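Local coordinates for protein hypothetical aldose 1-epimerase (Klebsiella pneumoniae subsp. pneumoniae MGH 78578, PDB 3TY1) that is of unknown function but has the supersandwich fold of galactose mutarotase relatives and probably binds carbohydrate, perhaps as an aldose 1-epimerase, at residues 228-239 / 255-266; 53-63 / 181-190. All coordinates share one frame; numbering follows the deposited sequence.

Contact 1. Residues 228-239 / 255-266; sequences PISSISPFNDYA and DFDEMVFNIQPL
Ile232 lies alongside Ile263 and points the same way, its CD1 3.7 Å from Ile263 CG1, where strands 231-234 and 259-265 pair antiparallel. With CG1 anti to the backbone N (chi1 178°), the Ile232 chain also reaches Phe261 CB. This apolar face is the close-packed part: Phe261 carries on along it, its CD1 3.7 Å from Pro234 CA and the far end of its ring beside Ala239. Ser231 and Ser233 pair with Gln264 and Asn262 on the reverse face, which is wetter. One water joins Ser233 OG, Pro234 O and Asn262 ND2; a second links Ser233 OG to Asn262 O. Asn262 turns its amide to the Phe235 ring, with Asn262 OD1 at the ring edge, 3.6 Å from Phe235 CD1, and the two planes 62° apart. Phe235 also stacks on Tyr323. The exposed end belongs to Tyr238, whose OH bonds Phe256 O at 2.6 Å while the methyl CE of selenomethionine Met259 sits over one ring face, 4.0 Å from the centroid. Nearby, Glu258 turns away to meet Lys171 of the second subunit. At the other end Ser230 and Ser231 both oppose Gln264; Ser230 N bonds Gln264 O at 2.9 Å. This one-residue shift is a classic beta bulge, here placed where the chain turns a corner in an antiparallel strand pair of the supersandwich.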
loop_
_atom_site.group_PDB
_atom_site.type_symbol
_atom_site.label_atom_id
_atom_site.label_comp_id
_atom_site.label_asym_id
_atom_site.label_seq_id
_atom_site.Cartn_x
_atom_site.Cartn_y
_atom_site.Cartn_z
ATOM N N PRO A 228 0.940 -38.547 16.520
ATOM C CA PRO A 228 0.482 -39.858 16.082
ATOM C C PRO A 228 0.279 -39.753 14.577
ATOM O O PRO A 228 -0.517 -38.931 14.131
ATOM C CB PRO A 228 -0.836 -40.053 16.824
ATOM C CG PRO A 228 -1.343 -38.758 17.106
ATOM C CD PRO A 228 -0.212 -37.735 16.938
ATOM N N ILE A 229 1.006 -40.571 13.819
ATOM C CA ILE A 229 0.997 -40.427 12.369
ATOM C C ILE A 229 0.985 -41.757 11.626
ATOM O O ILE A 229 1.545 -42.760 12.077
ATOM C CB ILE A 229 2.164 -39.504 11.843
ATOM C CG1 ILE A 229 3.544 -40.170 11.933
ATOM C CG2 ILE A 229 2.181 -38.150 12.571
ATOM C CD1 ILE A 229 4.611 -39.384 11.197
ATOM N N SER A 230 0.294 -41.734 10.490
ATOM C CA SER A 230 0.276 -42.904 9.603
ATOM C C SER A 230 1.427 -42.807 8.603
ATOM O O SER A 230 2.075 -43.828 8.321
ATOM C CB SER A 230 -1.074 -43.104 8.906
ATOM O OG SER A 230 -1.418 -41.986 8.125
ATOM N N SER A 231 1.718 -41.614 8.081
ATOM C CA SER A 231 2.858 -41.470 7.168
ATOM C C SER A 231 3.513 -40.118 7.241
ATOM O O SER A 231 2.918 -39.152 7.704
ATOM C CB SER A 231 2.457 -41.800 5.725
ATOM O OG SER A 231 1.527 -40.852 5.255
ATOM N N ILE A 232 4.776 -40.075 6.847
ATOM C CA ILE A 232 5.539 -38.815 6.782
ATOM C C ILE A 232 6.503 -38.914 5.619
ATOM O O ILE A 232 7.133 -39.985 5.396
ATOM C CB ILE A 232 6.275 -38.506 8.112
ATOM C CG1 ILE A 232 7.115 -37.218 8.024
ATOM C CG2 ILE A 232 7.176 -39.663 8.550
ATOM C CD1 ILE A 232 7.472 -36.700 9.392
ATOM N N SER A 233 6.586 -37.809 4.874
ATOM C CA SER A 233 7.453 -37.688 3.710
ATOM C C SER A 233 8.085 -36.316 3.608
ATOM O O SER A 233 7.521 -35.312 4.088
ATOM C CB SER A 233 6.683 -37.999 2.428
ATOM O OG SER A 233 5.542 -37.188 2.311
ATOM N N PRO A 234 9.288 -36.249 3.029
ATOM C CA PRO A 234 9.908 -34.938 2.939
ATOM C C PRO A 234 9.213 -34.081 1.896
ATOM O O PRO A 234 8.732 -34.611 0.900
ATOM C CB PRO A 234 11.340 -35.265 2.509
ATOM C CG PRO A 234 11.232 -36.481 1.757
ATOM C CD PRO A 234 10.113 -37.272 2.376
ATOM N N PHE A 235 9.183 -32.760 2.138
ATOM C CA PHE A 235 8.559 -31.785 1.227
ATOM C C PHE A 235 9.274 -31.703 -0.134
ATOM O O PHE A 235 8.621 -31.529 -1.171
ATOM C CB PHE A 235 8.540 -30.400 1.912
ATOM C CG PHE A 235 7.759 -29.366 1.178
ATOM C CD1 PHE A 235 6.392 -29.190 1.432
ATOM C CD2 PHE A 235 8.388 -28.532 0.242
ATOM C CE1 PHE A 235 5.660 -28.188 0.766
ATOM C CE2 PHE A 235 7.677 -27.544 -0.422
ATOM C CZ PHE A 235 6.308 -27.374 -0.172
ATOM N N ASN A 236 10.602 -31.826 -0.102
ATOM C CA ASN A 236 11.474 -31.786 -1.291
ATOM C C ASN A 236 12.712 -32.670 -1.063
ATOM O O ASN A 236 12.844 -33.314 -0.012
ATOM C CB ASN A 236 11.853 -30.327 -1.606
ATOM C CG ASN A 236 12.564 -29.608 -0.430
ATOM O OD1 ASN A 236 13.008 -30.233 0.530
ATOM N ND2 ASN A 236 12.676 -28.289 -0.528
ATOM N N ASP A 237 13.615 -32.706 -2.043
ATOM C CA ASP A 237 14.816 -33.528 -1.972
ATOM C C ASP A 237 15.738 -33.159 -0.819
ATOM O O ASP A 237 16.332 -34.037 -0.180
ATOM C CB ASP A 237 15.590 -33.452 -3.310
ATOM C CG ASP A 237 14.888 -34.219 -4.452
ATOM O OD1 ASP A 237 14.082 -35.152 -4.198
ATOM O OD2 ASP A 237 15.152 -33.881 -5.624
ATOM N N TYR A 238 15.800 -31.870 -0.516
ATOM C CA TYR A 238 16.652 -31.391 0.541
ATOM C C TYR A 238 16.226 -31.955 1.877
ATOM O O TYR A 238 17.084 -32.259 2.687
ATOM C CB TYR A 238 16.667 -29.870 0.578
ATOM C CG TYR A 238 17.556 -29.305 1.649
ATOM C CD1 TYR A 238 18.947 -29.351 1.520
ATOM C CD2 TYR A 238 17.017 -28.688 2.787
ATOM C CE1 TYR A 238 19.788 -28.826 2.513
ATOM C CE2 TYR A 238 17.852 -28.167 3.779
ATOM C CZ TYR A 238 19.242 -28.229 3.627
ATOM O OH TYR A 238 20.057 -27.707 4.601
ATOM N N ALA A 239 14.919 -32.115 2.104
ATOM C CA ALA A 239 14.430 -32.674 3.369
ATOM C C ALA A 239 14.642 -34.202 3.504
ATOM O O ALA A 239 14.469 -34.743 4.590
ATOM C CB ALA A 239 12.975 -32.319 3.587
ATOM N N ASP A 255 23.639 -22.449 7.761
ATOM C CA ASP A 255 23.422 -23.044 6.425
ATOM C C ASP A 255 22.382 -24.143 6.348
ATOM O O ASP A 255 22.307 -24.863 5.341
ATOM C CB ASP A 255 24.742 -23.558 5.798
ATOM C CG ASP A 255 25.781 -22.450 5.649
ATOM O OD1 ASP A 255 25.411 -21.330 5.233
ATOM O OD2 ASP A 255 26.958 -22.714 5.943
ATOM N N PHE A 256 21.549 -24.252 7.369
ATOM C CA PHE A 256 20.561 -25.314 7.402
ATOM C C PHE A 256 19.357 -24.935 6.553
ATOM O O PHE A 256 18.792 -25.776 5.850
ATOM C CB PHE A 256 20.119 -25.526 8.839
ATOM C CG PHE A 256 19.163 -26.669 9.009
ATOM C CD1 PHE A 256 19.639 -27.960 9.151
ATOM C CD2 PHE A 256 17.796 -26.448 9.013
ATOM C CE1 PHE A 256 18.771 -29.025 9.293
ATOM C CE2 PHE A 256 16.916 -27.502 9.159
ATOM C CZ PHE A 256 17.405 -28.798 9.316
ATOM N N ASP A 257 18.967 -23.655 6.656
ATOM C CA ASP A 257 17.753 -23.123 6.058
ATOM C C ASP A 257 16.521 -23.772 6.701
ATOM O O ASP A 257 16.100 -23.354 7.767
ATOM C CB ASP A 257 17.713 -23.233 4.517
ATOM C CG ASP A 257 16.482 -22.494 3.915
ATOM O OD1 ASP A 257 16.147 -21.377 4.377
ATOM O OD2 ASP A 257 15.856 -23.002 2.987
ATOM N N GLU A 258 15.955 -24.792 6.068
ATOM C CA GLU A 258 14.800 -25.494 6.613
ATOM C C GLU A 258 14.636 -26.877 6.019
ATOM O O GLU A 258 15.122 -27.167 4.902
ATOM C CB GLU A 258 13.511 -24.696 6.344
ATOM C CG GLU A 258 13.147 -24.560 4.871
ATOM C CD GLU A 258 11.919 -23.721 4.620
ATOM O OE1 GLU A 258 11.786 -22.644 5.247
ATOM O OE2 GLU A 258 11.108 -24.115 3.753
HETATM N N MSE A 259 13.946 -27.729 6.769
HETATM C CA MSE A 259 13.475 -29.016 6.214
HETATM C C MSE A 259 12.003 -29.114 6.606
HETATM O O MSE A 259 11.632 -28.855 7.762
HETATM C CB MSE A 259 14.306 -30.204 6.709
HETATM C CG MSE A 259 15.673 -30.214 6.143
HETATM SE SE MSE A 259 16.668 -31.765 6.682
HETATM C CE MSE A 259 18.307 -31.342 5.709
ATOM N N VAL A 260 11.167 -29.383 5.616
ATOM C CA VAL A 260 9.740 -29.476 5.829
ATOM C C VAL A 260 9.305 -30.902 5.545
ATOM O O VAL A 260 9.879 -31.523 4.659
ATOM C CB VAL A 260 8.997 -28.491 4.928
ATOM C CG1 VAL A 260 7.491 -28.686 5.065
ATOM C CG2 VAL A 260 9.400 -27.056 5.335
ATOM N N PHE A 261 8.323 -31.398 6.328
ATOM C CA PHE A 261 7.786 -32.747 6.183
ATOM C C PHE A 261 6.277 -32.686 6.142
ATOM O O PHE A 261 5.619 -31.900 6.893
ATOM C CB PHE A 261 8.282 -33.658 7.311
ATOM C CG PHE A 261 9.785 -33.767 7.356
ATOM C CD1 PHE A 261 10.451 -34.686 6.550
ATOM C CD2 PHE A 261 10.536 -32.908 8.145
ATOM C CE1 PHE A 261 11.847 -34.755 6.549
ATOM C CE2 PHE A 261 11.927 -32.979 8.157
ATOM C CZ PHE A 261 12.577 -33.916 7.369
ATOM N N ASN A 262 5.733 -33.487 5.237
ATOM C CA ASN A 262 4.304 -33.605 5.063
ATOM C C ASN A 262 3.801 -34.829 5.780
ATOM O O ASN A 262 4.245 -35.929 5.464
ATOM C CB ASN A 262 3.984 -33.692 3.592
ATOM C CG ASN A 262 4.347 -32.434 2.844
ATOM O OD1 ASN A 262 4.141 -31.315 3.335
ATOM N ND2 ASN A 262 4.853 -32.610 1.618
ATOM N N ILE A 263 2.839 -34.635 6.674
ATOM C CA ILE A 263 2.330 -35.672 7.565
ATOM C C ILE A 263 0.849 -35.967 7.348
ATOM O O ILE A 263 0.059 -35.059 7.077
ATOM C CB ILE A 263 2.523 -35.267 9.049
ATOM C CG1 ILE A 263 4.021 -35.284 9.409
ATOM C CG2 ILE A 263 1.673 -36.212 10.004
ATOM C CD1 ILE A 263 4.434 -34.476 10.652
ATOM N N GLN A 264 0.514 -37.263 7.422
ATOM C CA GLN A 264 -0.875 -37.708 7.466
ATOM C C GLN A 264 -1.113 -38.163 8.905
ATOM O O GLN A 264 -0.650 -39.241 9.333
ATOM C CB GLN A 264 -1.187 -38.794 6.435
ATOM C CG GLN A 264 -2.171 -38.311 5.362
ATOM C CD GLN A 264 -3.528 -37.893 5.955
ATOM O OE1 GLN A 264 -3.954 -38.400 7.005
ATOM N NE2 GLN A 264 -4.206 -36.966 5.281
ATOM N N PRO A 265 -1.808 -37.338 9.694
ATOM C CA PRO A 265 -1.976 -37.685 11.120
ATOM C C PRO A 265 -3.018 -38.774 11.397
ATOM O O PRO A 265 -3.891 -38.977 10.587
ATOM C CB PRO A 265 -2.459 -36.376 11.732
ATOM C CG PRO A 265 -3.199 -35.734 10.633
ATOM C CD PRO A 265 -2.406 -36.030 9.403
ATOM N N LEU A 266 -2.874 -39.468 12.527
ATOM C CA LEU A 266 -3.899 -40.394 13.053
ATOM C C LEU A 266 -4.738 -39.604 14.057
ATOM O O LEU A 266 -4.279 -38.594 14.603
ATOM C CB LEU A 266 -3.246 -41.575 13.742
ATOM C CG LEU A 266 -2.498 -42.523 12.813
ATOM C CD1 LEU A 266 -1.567 -43.397 13.643
ATOM C CD2 LEU A 266 -3.507 -43.346 11.974
HETATM O O HOH W 1 5.994 -35.055 0.633
HETATM O O HOH W 2 3.133 -37.862 3.582
HETATM O O HOH W 3 12.173 -28.955 2.910
#

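Contact 2. Residues 53-63 / 181-190; sequences IHSKDGLTITL and LRYVPGSNSF. With SO4 (sulfate ion), chain I.
Tyr183 and Leu59, which touch each other, have the most surface buried by this contact, with Ile61 next. The phenol oxygen of Tyr183 takes the backbone N-H of Leu59 in a nearly straight bond (Leu59 N to Tyr183 OH 2.8 Å, 174° at the hydrogen). Its own proton goes to Ser187 O, 2.7 Å from Tyr183 OH, in the carbonyl plane and on a lone pair. Held by these two bonds, the hydroxyl ties the 56-59 turn to the type II turn Val184-Ser187, and the two bonds should limit rotation of the ring. CG of Tyr183 stands anti to the backbone N (chi1 177°), which carries the ring across to the other segment. Ile61 puts CD1 over one ring face, a CH-pi contact 4.1 Å from the centroid, while in the conformer described Ser55 OG lies at the edge, 3.6 Å from Tyr183 CE2, and bonds to Leu59 O. Leu59 crosses the ring at a slant: its CB lies 3.8 Å from Tyr183 CZ, and CD1 runs on to the edge of the Phe190 ring, 4.0 Å from Phe190 CD1. Ile61 branches its contacts, CD1 also reaching Phe190 CB and CG2 meeting Leu181 CD1. Where the turns meet, Gly58 and Gly186 bring their CA atoms to 4.1 Å. A water bridges Asp57 O and Gly186 O beside them. Arg182 points away from this interface, salt-bridged to Glu180 and only weakly bonded to a sulfate probably left from crystallisation. Leu71 and Ile74 of strand 70-76 extend the apolar layer. Two antiparallel sheets thus pack face to face through aliphatic and aromatic side chains, with a tyrosine joining their turns, as befits the layered beta-sandwich architecture of the galactose mutarotase-like supersandwich.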
loop_
_atom_site.group_PDB
_atom_site.type_symbol
_atom_site.label_atom_id
_atom_site.label_comp_id
_atom_site.label_asym_id
_atom_site.label_seq_id
_atom_site.Cartn_x
_atom_site.Cartn_y
_atom_site.Cartn_z
ATOM N N ILE A 53 -4.229 -9.931 26.437
ATOM C CA ILE A 53 -4.734 -10.375 27.723
ATOM C C ILE A 53 -3.512 -10.518 28.648
ATOM O O ILE A 53 -2.652 -11.359 28.398
ATOM C CB ILE A 53 -5.414 -11.742 27.659
ATOM C CG1 ILE A 53 -6.635 -11.679 26.724
ATOM C CG2 ILE A 53 -5.762 -12.190 29.142
ATOM C CD1 ILE A 53 -7.257 -13.094 26.376
ATOM N N HIS A 54 -3.427 -9.679 29.679
ATOM C CA HIS A 54 -2.328 -9.759 30.644
ATOM C C HIS A 54 -2.819 -10.541 31.854
ATOM O O HIS A 54 -3.815 -10.171 32.457
ATOM C CB HIS A 54 -1.907 -8.387 31.154
ATOM C CG HIS A 54 -1.369 -7.459 30.107
ATOM N ND1 HIS A 54 -0.022 -7.396 29.784
ATOM C CD2 HIS A 54 -1.986 -6.513 29.343
ATOM C CE1 HIS A 54 0.162 -6.460 28.863
ATOM N NE2 HIS A 54 -1.009 -5.905 28.578
ATOM N N SER A 55 -2.119 -11.598 32.225
ATOM C CA SER A 55 -2.462 -12.392 33.396
ATOM C C SER A 55 -1.419 -12.213 34.495
ATOM O O SER A 55 -0.216 -12.090 34.202
ATOM C CB SER A 55 -2.523 -13.840 32.993
ATOM O OG SER A 55 -3.666 -14.086 32.201
ATOM N N LYS A 56 -1.855 -12.230 35.750
ATOM C CA LYS A 56 -0.881 -12.209 36.831
ATOM C C LYS A 56 -0.175 -13.585 36.905
ATOM O O LYS A 56 1.053 -13.625 36.847
ATOM C CB LYS A 56 -1.509 -11.825 38.177
ATOM C CG LYS A 56 -0.452 -11.581 39.284
ATOM C CD LYS A 56 -1.001 -10.790 40.485
ATOM C CE LYS A 56 -2.151 -11.521 41.178
ATOM N NZ LYS A 56 -2.634 -10.829 42.402
ATOM N N ASP A 57 -0.959 -14.682 36.914
ATOM C CA ASP A 57 -0.511 -16.044 37.159
ATOM C C ASP A 57 -0.959 -17.016 36.048
ATOM O O ASP A 57 -1.343 -18.130 36.335
ATOM C CB ASP A 57 -1.135 -16.487 38.511
ATOM C CG ASP A 57 -2.659 -16.243 38.564
ATOM O OD1 ASP A 57 -3.257 -16.007 37.498
ATOM O OD2 ASP A 57 -3.266 -16.257 39.648
ATOM N N GLY A 58 -0.976 -16.578 34.801
ATOM C CA GLY A 58 -1.457 -17.405 33.719
ATOM C C GLY A 58 -0.715 -17.071 32.465
ATOM O O GLY A 58 0.471 -16.792 32.525
ATOM N N LEU A 59 -1.433 -17.077 31.348
ATOM C CA LEU A 59 -0.854 -16.759 30.063
ATOM C C LEU A 59 -1.062 -15.284 29.738
ATOM O O LEU A 59 -2.172 -14.747 29.905
ATOM C CB LEU A 59 -1.480 -17.591 28.964
ATOM C CG LEU A 59 -1.315 -19.115 28.981
ATOM C CD1 LEU A 59 -1.986 -19.731 27.726
ATOM C CD2 LEU A 59 0.189 -19.444 29.062
ATOM N N THR A 60 -0.024 -14.666 29.187
ATOM C CA THR A 60 -0.148 -13.337 28.630
ATOM C C THR A 60 -0.200 -13.546 27.119
ATOM O O THR A 60 0.712 -14.143 26.515
ATOM C CB THR A 60 0.965 -12.379 29.086
ATOM O OG1 THR A 60 0.775 -12.117 30.473
ATOM C CG2 THR A 60 0.859 -11.007 28.312
ATOM N N ILE A 61 -1.316 -13.143 26.521
ATOM C CA ILE A 61 -1.587 -13.463 25.133
ATOM C C ILE A 61 -1.725 -12.195 24.325
ATOM O O ILE A 61 -2.608 -11.348 24.634
ATOM C CB ILE A 61 -2.932 -14.247 25.012
ATOM C CG1 ILE A 61 -2.869 -15.560 25.827
ATOM C CG2 ILE A 61 -3.283 -14.464 23.504
ATOM C CD1 ILE A 61 -4.262 -16.324 25.924
ATOM N N THR A 62 -0.888 -12.051 23.300
ATOM C CA THR A 62 -0.877 -10.849 22.464
ATOM C C THR A 62 -1.278 -11.206 21.093
ATOM O O THR A 62 -0.707 -12.127 20.498
ATOM C CB THR A 62 0.523 -10.201 22.419
ATOM O OG1 THR A 62 0.923 -9.888 23.750
ATOM C CG2 THR A 62 0.517 -8.923 21.557
ATOM N N LEU A 63 -2.255 -10.481 20.572
ATOM C CA LEU A 63 -2.669 -10.675 19.175
ATOM C C LEU A 63 -2.739 -9.330 18.480
ATOM O O LEU A 63 -2.702 -8.315 19.143
ATOM C CB LEU A 63 -3.948 -11.465 19.096
ATOM C CG LEU A 63 -5.254 -11.053 19.693
ATOM C CD1 LEU A 63 -5.886 -10.034 18.707
ATOM C CD2 LEU A 63 -6.174 -12.235 19.862
ATOM N N LEU A 181 -10.707 -16.485 19.932
ATOM C CA LEU A 181 -9.806 -17.052 20.932
ATOM C C LEU A 181 -10.513 -17.037 22.288
ATOM O O LEU A 181 -11.155 -16.043 22.642
ATOM C CB LEU A 181 -8.486 -16.317 20.926
ATOM C CG LEU A 181 -7.446 -16.709 21.976
ATOM C CD1 LEU A 181 -6.023 -16.446 21.433
ATOM C CD2 LEU A 181 -7.704 -15.965 23.306
ATOM N N ARG A 182 -10.414 -18.147 23.022
ATOM C CA ARG A 182 -11.033 -18.287 24.341
ATOM C C ARG A 182 -9.952 -18.626 25.354
ATOM O O ARG A 182 -9.096 -19.490 25.116
ATOM C CB ARG A 182 -12.072 -19.383 24.335
ATOM C CG ARG A 182 -13.101 -19.235 23.274
ATOM C CD ARG A 182 -14.236 -20.257 23.496
ATOM N NE ARG A 182 -15.153 -20.232 22.363
ATOM C CZ ARG A 182 -16.181 -21.051 22.201
ATOM N NH1 ARG A 182 -16.437 -22.002 23.095
ATOM N NH2 ARG A 182 -16.937 -20.929 21.118
ATOM N N TYR A 183 -9.971 -17.931 26.481
ATOM C CA TYR A 183 -8.969 -18.145 27.516
ATOM C C TYR A 183 -9.597 -18.010 28.892
ATOM O O TYR A 183 -10.262 -17.021 29.157
ATOM C CB TYR A 183 -7.808 -17.142 27.343
ATOM C CG TYR A 183 -6.798 -17.302 28.454
ATOM C CD1 TYR A 183 -6.063 -18.484 28.569
ATOM C CD2 TYR A 183 -6.567 -16.307 29.369
ATOM C CE1 TYR A 183 -5.158 -18.690 29.609
ATOM C CE2 TYR A 183 -5.662 -16.504 30.428
ATOM C CZ TYR A 183 -4.963 -17.706 30.542
ATOM O OH TYR A 183 -4.072 -17.872 31.602
ATOM N N VAL A 184 -9.397 -19.019 29.751
ATOM C CA VAL A 184 -9.828 -18.975 31.127
ATOM C C VAL A 184 -8.640 -18.434 31.962
ATOM O O VAL A 184 -7.551 -19.015 31.981
ATOM C CB VAL A 184 -10.280 -20.346 31.666
ATOM C CG1 VAL A 184 -10.645 -20.234 33.159
ATOM C CG2 VAL A 184 -11.442 -20.872 30.875
ATOM N N PRO A 185 -8.846 -17.304 32.658
ATOM C CA PRO A 185 -7.771 -16.741 33.464
ATOM C C PRO A 185 -7.103 -17.739 34.381
ATOM O O PRO A 185 -7.778 -18.528 35.011
ATOM C CB PRO A 185 -8.496 -15.658 34.263
ATOM C CG PRO A 185 -9.420 -15.105 33.294
ATOM C CD PRO A 185 -9.970 -16.352 32.560
ATOM N N GLY A 186 -5.776 -17.751 34.401
ATOM C CA GLY A 186 -5.023 -18.736 35.211
ATOM C C GLY A 186 -4.693 -20.069 34.533
ATOM O O GLY A 186 -3.857 -20.828 35.026
ATOM N N SER A 187 -5.341 -20.350 33.413
ATOM C CA SER A 187 -5.144 -21.584 32.671
ATOM C C SER A 187 -3.805 -21.570 31.933
ATOM O O SER A 187 -3.272 -20.498 31.591
ATOM C CB SER A 187 -6.252 -21.741 31.596
ATOM O OG SER A 187 -6.126 -23.034 30.969
ATOM N N ASN A 188 -3.306 -22.757 31.601
ATOM C CA ASN A 188 -2.131 -22.878 30.736
ATOM C C ASN A 188 -2.536 -23.196 29.279
ATOM O O ASN A 188 -1.674 -23.532 28.479
ATOM C CB ASN A 188 -1.136 -23.961 31.260
ATOM C CG ASN A 188 -1.701 -25.357 31.206
ATOM O OD1 ASN A 188 -2.929 -25.523 31.239
ATOM N ND2 ASN A 188 -0.819 -26.391 31.148
ATOM N N SER A 189 -3.830 -23.152 28.949
ATOM C CA SER A 189 -4.257 -23.375 27.592
ATOM C C SER A 189 -5.188 -22.288 27.100
ATOM O O SER A 189 -5.800 -21.568 27.890
ATOM C CB SER A 189 -4.966 -24.725 27.445
ATOM O OG SER A 189 -6.210 -24.682 28.103
ATOM N N PHE A 190 -5.283 -22.169 25.779
ATOM C CA PHE A 190 -6.277 -21.298 25.151
ATOM C C PHE A 190 -6.813 -22.070 23.953
ATOM O O PHE A 190 -6.200 -23.038 23.541
ATOM C CB PHE A 190 -5.723 -19.936 24.728
ATOM C CG PHE A 190 -4.683 -19.980 23.662
ATOM C CD1 PHE A 190 -3.312 -20.007 23.995
ATOM C CD2 PHE A 190 -5.049 -19.946 22.324
ATOM C CE1 PHE A 190 -2.356 -20.036 23.007
ATOM C CE2 PHE A 190 -4.094 -19.978 21.336
ATOM C CZ PHE A 190 -2.757 -19.989 21.671
HETATM S S SO4 I . -20.311 -22.181 23.758
HETATM O O1 SO4 I . -19.332 -22.825 24.636
HETATM O O2 SO4 I . -21.428 -23.095 23.564
HETATM O O3 SO4 I . -20.824 -20.982 24.400
HETATM O O4 SO4 I . -19.765 -21.936 22.433
HETATM O O HOH W 4 -2.328 -20.274 37.343
#

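In the fold
Along the chain the two contacts come in series, contact 2 closing before contact 1 opens, and they lie on opposite sides of the chain's centre. Their centres are 32 Å apart and their nearest atoms about 17 Å, so they do not touch. Both nevertheless reach the large antiparallel sheet: contact 2 through strands 173-183 and 189-198, contact 1 through strand 224-229 at its border. Contact 2 packs that sheet against the six-stranded one containing 49-55 and 60-64, whereas contact 1 leads from it into the mixed sheet of 231-234 and 259-265. The large sheet thereby connects two regions of one supersandwich.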